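Local atomic coordinates of cystalysin (Treponema denticola, PDB entry 1C7N), a protein that belongs to the class I and II aminotransferase family and binds pyridoxal-5'-phosphate. Residues Y23-E28 with F345-A350. Sequence-based numbering, arbitrary orientation.
Sequences YSQNPE and FMIHKA
N26 reaches across to the helix of I347 with its side-chain amide, and ND2 donates to I347 O at 2.8 Å. N26 CG is anti to the backbone N (chi1 -173°), which carries it toward that helix; the acceptor lies nearly in the amide plane, although ND2 sits above the carbonyl plane. Asparagine suits this place, the first to leave helical geometry after helix 17-25: its short amide serves both sides, since OD1 also takes a weak bond from E28 N. The tight part lies beside this bond, where I347 CG2 packs 3.7 Å from N26 CB and against one face of the neighbouring H348 ring, toward its rim. The other branch of I347 ends in CD1, which meets NE2 of the extended Q25 side chain at 3.7 Å, the two side chains crossing at about a right angle. A branched aliphatic residue can fill both directions of this buried spot. The looser side belongs to exposed H348, whose NE2 comes no nearer than 3.7 Å to Q25 O, and to a water linking N26 ND2 with H348 O. Helix 339-350 is thereby joined to the end of helix 17-25, while F345 and A350 pack against helix 376-393.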
ATOM      1  N   TYR A  23     -19.780  15.752  -5.746  1.00 19.33           N
ATOM      2  CA  TYR A  23     -19.742  17.211  -5.707  1.00 21.80           C
ATOM      3  C   TYR A  23     -19.037  17.785  -6.929  1.00 22.04           C
ATOM      4  O   TYR A  23     -19.390  18.866  -7.407  1.00 21.78           O
ATOM      5  CB  TYR A  23     -19.055  17.694  -4.423  1.00 25.13           C
ATOM      6  CG  TYR A  23     -19.851  17.392  -3.169  1.00 28.29           C
ATOM      7  CD1 TYR A  23     -19.411  16.441  -2.246  1.00 30.20           C
ATOM      8  CD2 TYR A  23     -21.063  18.035  -2.923  1.00 30.14           C
ATOM      9  CE1 TYR A  23     -20.163  16.136  -1.111  1.00 30.83           C
ATOM     10  CE2 TYR A  23     -21.825  17.735  -1.790  1.00 31.36           C
ATOM     11  CZ  TYR A  23     -21.370  16.786  -0.891  1.00 31.69           C
ATOM     12  OH  TYR A  23     -22.128  16.491   0.222  1.00 33.39           O
ATOM     13  N   SER A  24     -18.050  17.055  -7.439  1.00 20.96           N
ATOM     14  CA  SER A  24     -17.307  17.496  -8.612  1.00 21.89           C
ATOM     15  C   SER A  24     -18.194  17.421  -9.851  1.00 21.84           C
ATOM     16  O   SER A  24     -18.108  18.263 -10.747  1.00 21.17           O
ATOM     17  CB  SER A  24     -16.075  16.617  -8.815  1.00 22.04           C
ATOM     18  OG  SER A  24     -15.338  17.041  -9.948  1.00 24.83           O
ATOM     19  N   GLN A  25     -19.041  16.401  -9.900  1.00 21.00           N
ATOM     20  CA  GLN A  25     -19.942  16.218 -11.028  1.00 21.19           C
ATOM     21  C   GLN A  25     -21.112  17.191 -10.993  1.00 20.27           C
ATOM     22  O   GLN A  25     -21.569  17.659 -12.034  1.00 21.27           O
ATOM     23  CB  GLN A  25     -20.468  14.782 -11.054  1.00 20.02           C
ATOM     24  CG  GLN A  25     -19.494  13.792 -11.653  1.00 21.81           C
ATOM     25  CD  GLN A  25     -19.957  12.360 -11.504  1.00 21.76           C
ATOM     26  OE1 GLN A  25     -19.415  11.455 -12.132  1.00 24.86           O
ATOM     27  NE2 GLN A  25     -20.958  12.147 -10.663  1.00 21.89           N
ATOM     28  N   ASN A  26     -21.594  17.494  -9.795  1.00 20.29           N
ATOM     29  CA  ASN A  26     -22.718  18.404  -9.648  1.00 20.38           C
ATOM     30  C   ASN A  26     -22.539  19.268  -8.405  1.00 21.07           C
ATOM     31  O   ASN A  26     -23.011  18.918  -7.325  1.00 20.03           O
ATOM     32  CB  ASN A  26     -24.022  17.608  -9.540  1.00 19.33           C
ATOM     33  CG  ASN A  26     -25.251  18.495  -9.547  1.00 20.11           C
ATOM     34  OD1 ASN A  26     -25.167  19.691  -9.267  1.00 20.42           O
ATOM     35  ND2 ASN A  26     -26.404  17.911  -9.857  1.00 18.03           N
ATOM     36  N   PRO A  27     -21.841  20.409  -8.543  1.00 22.21           N
ATOM     37  CA  PRO A  27     -21.602  21.322  -7.422  1.00 22.95           C
ATOM     38  C   PRO A  27     -22.889  21.805  -6.748  1.00 24.03           C
ATOM     39  O   PRO A  27     -22.867  22.244  -5.597  1.00 24.30           O
ATOM     40  CB  PRO A  27     -20.828  22.466  -8.073  1.00 23.53           C
ATOM     41  CG  PRO A  27     -20.067  21.777  -9.156  1.00 23.88           C
ATOM     42  CD  PRO A  27     -21.108  20.854  -9.743  1.00 22.80           C
ATOM     43  N   GLU A  28     -24.006  21.715  -7.466  1.00 24.33           N
ATOM     44  CA  GLU A  28     -25.296  22.155  -6.940  1.00 25.37           C
ATOM     45  C   GLU A  28     -26.076  21.062  -6.214  1.00 24.64           C
ATOM     46  O   GLU A  28     -27.195  21.298  -5.761  1.00 25.14           O
ATOM     47  CB  GLU A  28     -26.166  22.710  -8.072  1.00 27.21           C
ATOM     48  CG  GLU A  28     -25.825  24.125  -8.530  1.00 30.39           C
ATOM     49  CD  GLU A  28     -24.359  24.311  -8.850  1.00 32.13           C
ATOM     50  OE1 GLU A  28     -23.580  24.615  -7.921  1.00 34.00           O
ATOM     51  OE2 GLU A  28     -23.981  24.144 -10.028  1.00 33.65           O
ATOM     52  N   PHE A 345     -28.997  13.271 -17.170  1.00 15.37           N
ATOM     53  CA  PHE A 345     -30.287  13.283 -16.491  1.00 16.18           C
ATOM     54  C   PHE A 345     -30.187  12.831 -15.040  1.00 15.33           C
ATOM     55  O   PHE A 345     -30.721  13.480 -14.144  1.00 16.45           O
ATOM     56  CB  PHE A 345     -31.275  12.374 -17.228  1.00 16.77           C
ATOM     57  CG  PHE A 345     -32.611  12.256 -16.555  1.00 19.10           C
ATOM     58  CD1 PHE A 345     -33.539  13.286 -16.637  1.00 19.01           C
ATOM     59  CD2 PHE A 345     -32.938  11.111 -15.829  1.00 20.14           C
ATOM     60  CE1 PHE A 345     -34.774  13.183 -16.009  1.00 20.24           C
ATOM     61  CE2 PHE A 345     -34.171  10.997 -15.195  1.00 19.59           C
ATOM     62  CZ  PHE A 345     -35.091  12.037 -15.285  1.00 19.62           C
ATOM     63  N   MET A 346     -29.518  11.711 -14.810  1.00 14.42           N
ATOM     64  CA  MET A 346     -29.391  11.188 -13.455  1.00 15.41           C
ATOM     65  C   MET A 346     -28.688  12.167 -12.523  1.00 15.48           C
ATOM     66  O   MET A 346     -29.156  12.422 -11.412  1.00 16.01           O
ATOM     67  CB  MET A 346     -28.635   9.856 -13.465  1.00 15.68           C
ATOM     68  CG  MET A 346     -29.340   8.739 -14.224  1.00 16.10           C
ATOM     69  SD  MET A 346     -31.022   8.440 -13.646  1.00 18.20           S
ATOM     70  CE  MET A 346     -31.650   7.435 -14.986  1.00 16.57           C
ATOM     71  N   ILE A 347     -27.574  12.721 -12.983  1.00 15.90           N
ATOM     72  CA  ILE A 347     -26.795  13.659 -12.183  1.00 16.71           C
ATOM     73  C   ILE A 347     -27.460  15.006 -11.922  1.00 18.08           C
ATOM     74  O   ILE A 347     -27.453  15.490 -10.796  1.00 18.25           O
ATOM     75  CB  ILE A 347     -25.429  13.945 -12.836  1.00 16.86           C
ATOM     76  CG1 ILE A 347     -24.569  12.679 -12.834  1.00 16.02           C
ATOM     77  CG2 ILE A 347     -24.718  15.078 -12.097  1.00 16.17           C
ATOM     78  CD1 ILE A 347     -23.230  12.859 -13.530  1.00 17.47           C
ATOM     79  N   HIS A 348     -28.036  15.609 -12.958  1.00 19.08           N
ATOM     80  CA  HIS A 348     -28.630  16.929 -12.803  1.00 19.18           C
ATOM     81  C   HIS A 348     -30.134  17.029 -12.602  1.00 19.10           C
ATOM     82  O   HIS A 348     -30.607  18.004 -12.019  1.00 19.23           O
ATOM     83  CB  HIS A 348     -28.212  17.823 -13.974  1.00 19.49           C
ATOM     84  CG  HIS A 348     -26.731  18.031 -14.072  1.00 20.40           C
ATOM     85  ND1 HIS A 348     -25.906  17.203 -14.805  1.00 20.79           N
ATOM     86  CD2 HIS A 348     -25.921  18.953 -13.498  1.00 20.21           C
ATOM     87  CE1 HIS A 348     -24.655  17.605 -14.678  1.00 20.25           C
ATOM     88  NE2 HIS A 348     -24.635  18.665 -13.890  1.00 20.62           N
ATOM     89  N   LYS A 349     -30.892  16.049 -13.079  1.00 19.13           N
ATOM     90  CA  LYS A 349     -32.338  16.102 -12.902  1.00 19.07           C
ATOM     91  C   LYS A 349     -32.786  15.293 -11.694  1.00 17.53           C
ATOM     92  O   LYS A 349     -33.605  15.759 -10.908  1.00 17.65           O
ATOM     93  CB  LYS A 349     -33.060  15.597 -14.156  1.00 19.92           C
ATOM     94  CG  LYS A 349     -32.859  16.472 -15.380  1.00 22.41           C
ATOM     95  CD  LYS A 349     -33.326  17.899 -15.125  1.00 24.59           C
ATOM     96  CE  LYS A 349     -33.070  18.788 -16.335  1.00 27.31           C
ATOM     97  NZ  LYS A 349     -33.458  20.208 -16.084  1.00 29.50           N
ATOM     98  N   ALA A 350     -32.244  14.090 -11.547  1.00 15.68           N
ATOM     99  CA  ALA A 350     -32.609  13.216 -10.435  1.00 14.88           C
ATOM    100  C   ALA A 350     -31.637  13.305  -9.260  1.00 15.26           C
ATOM    101  O   ALA A 350     -31.956  12.878  -8.153  1.00 15.47           O
ATOM    102  CB  ALA A 350     -32.687  11.777 -10.919  1.00 14.96           C
TER
HETATM  103  O   HOH W   1     -29.099  19.497 -10.040  1.00 16.39           O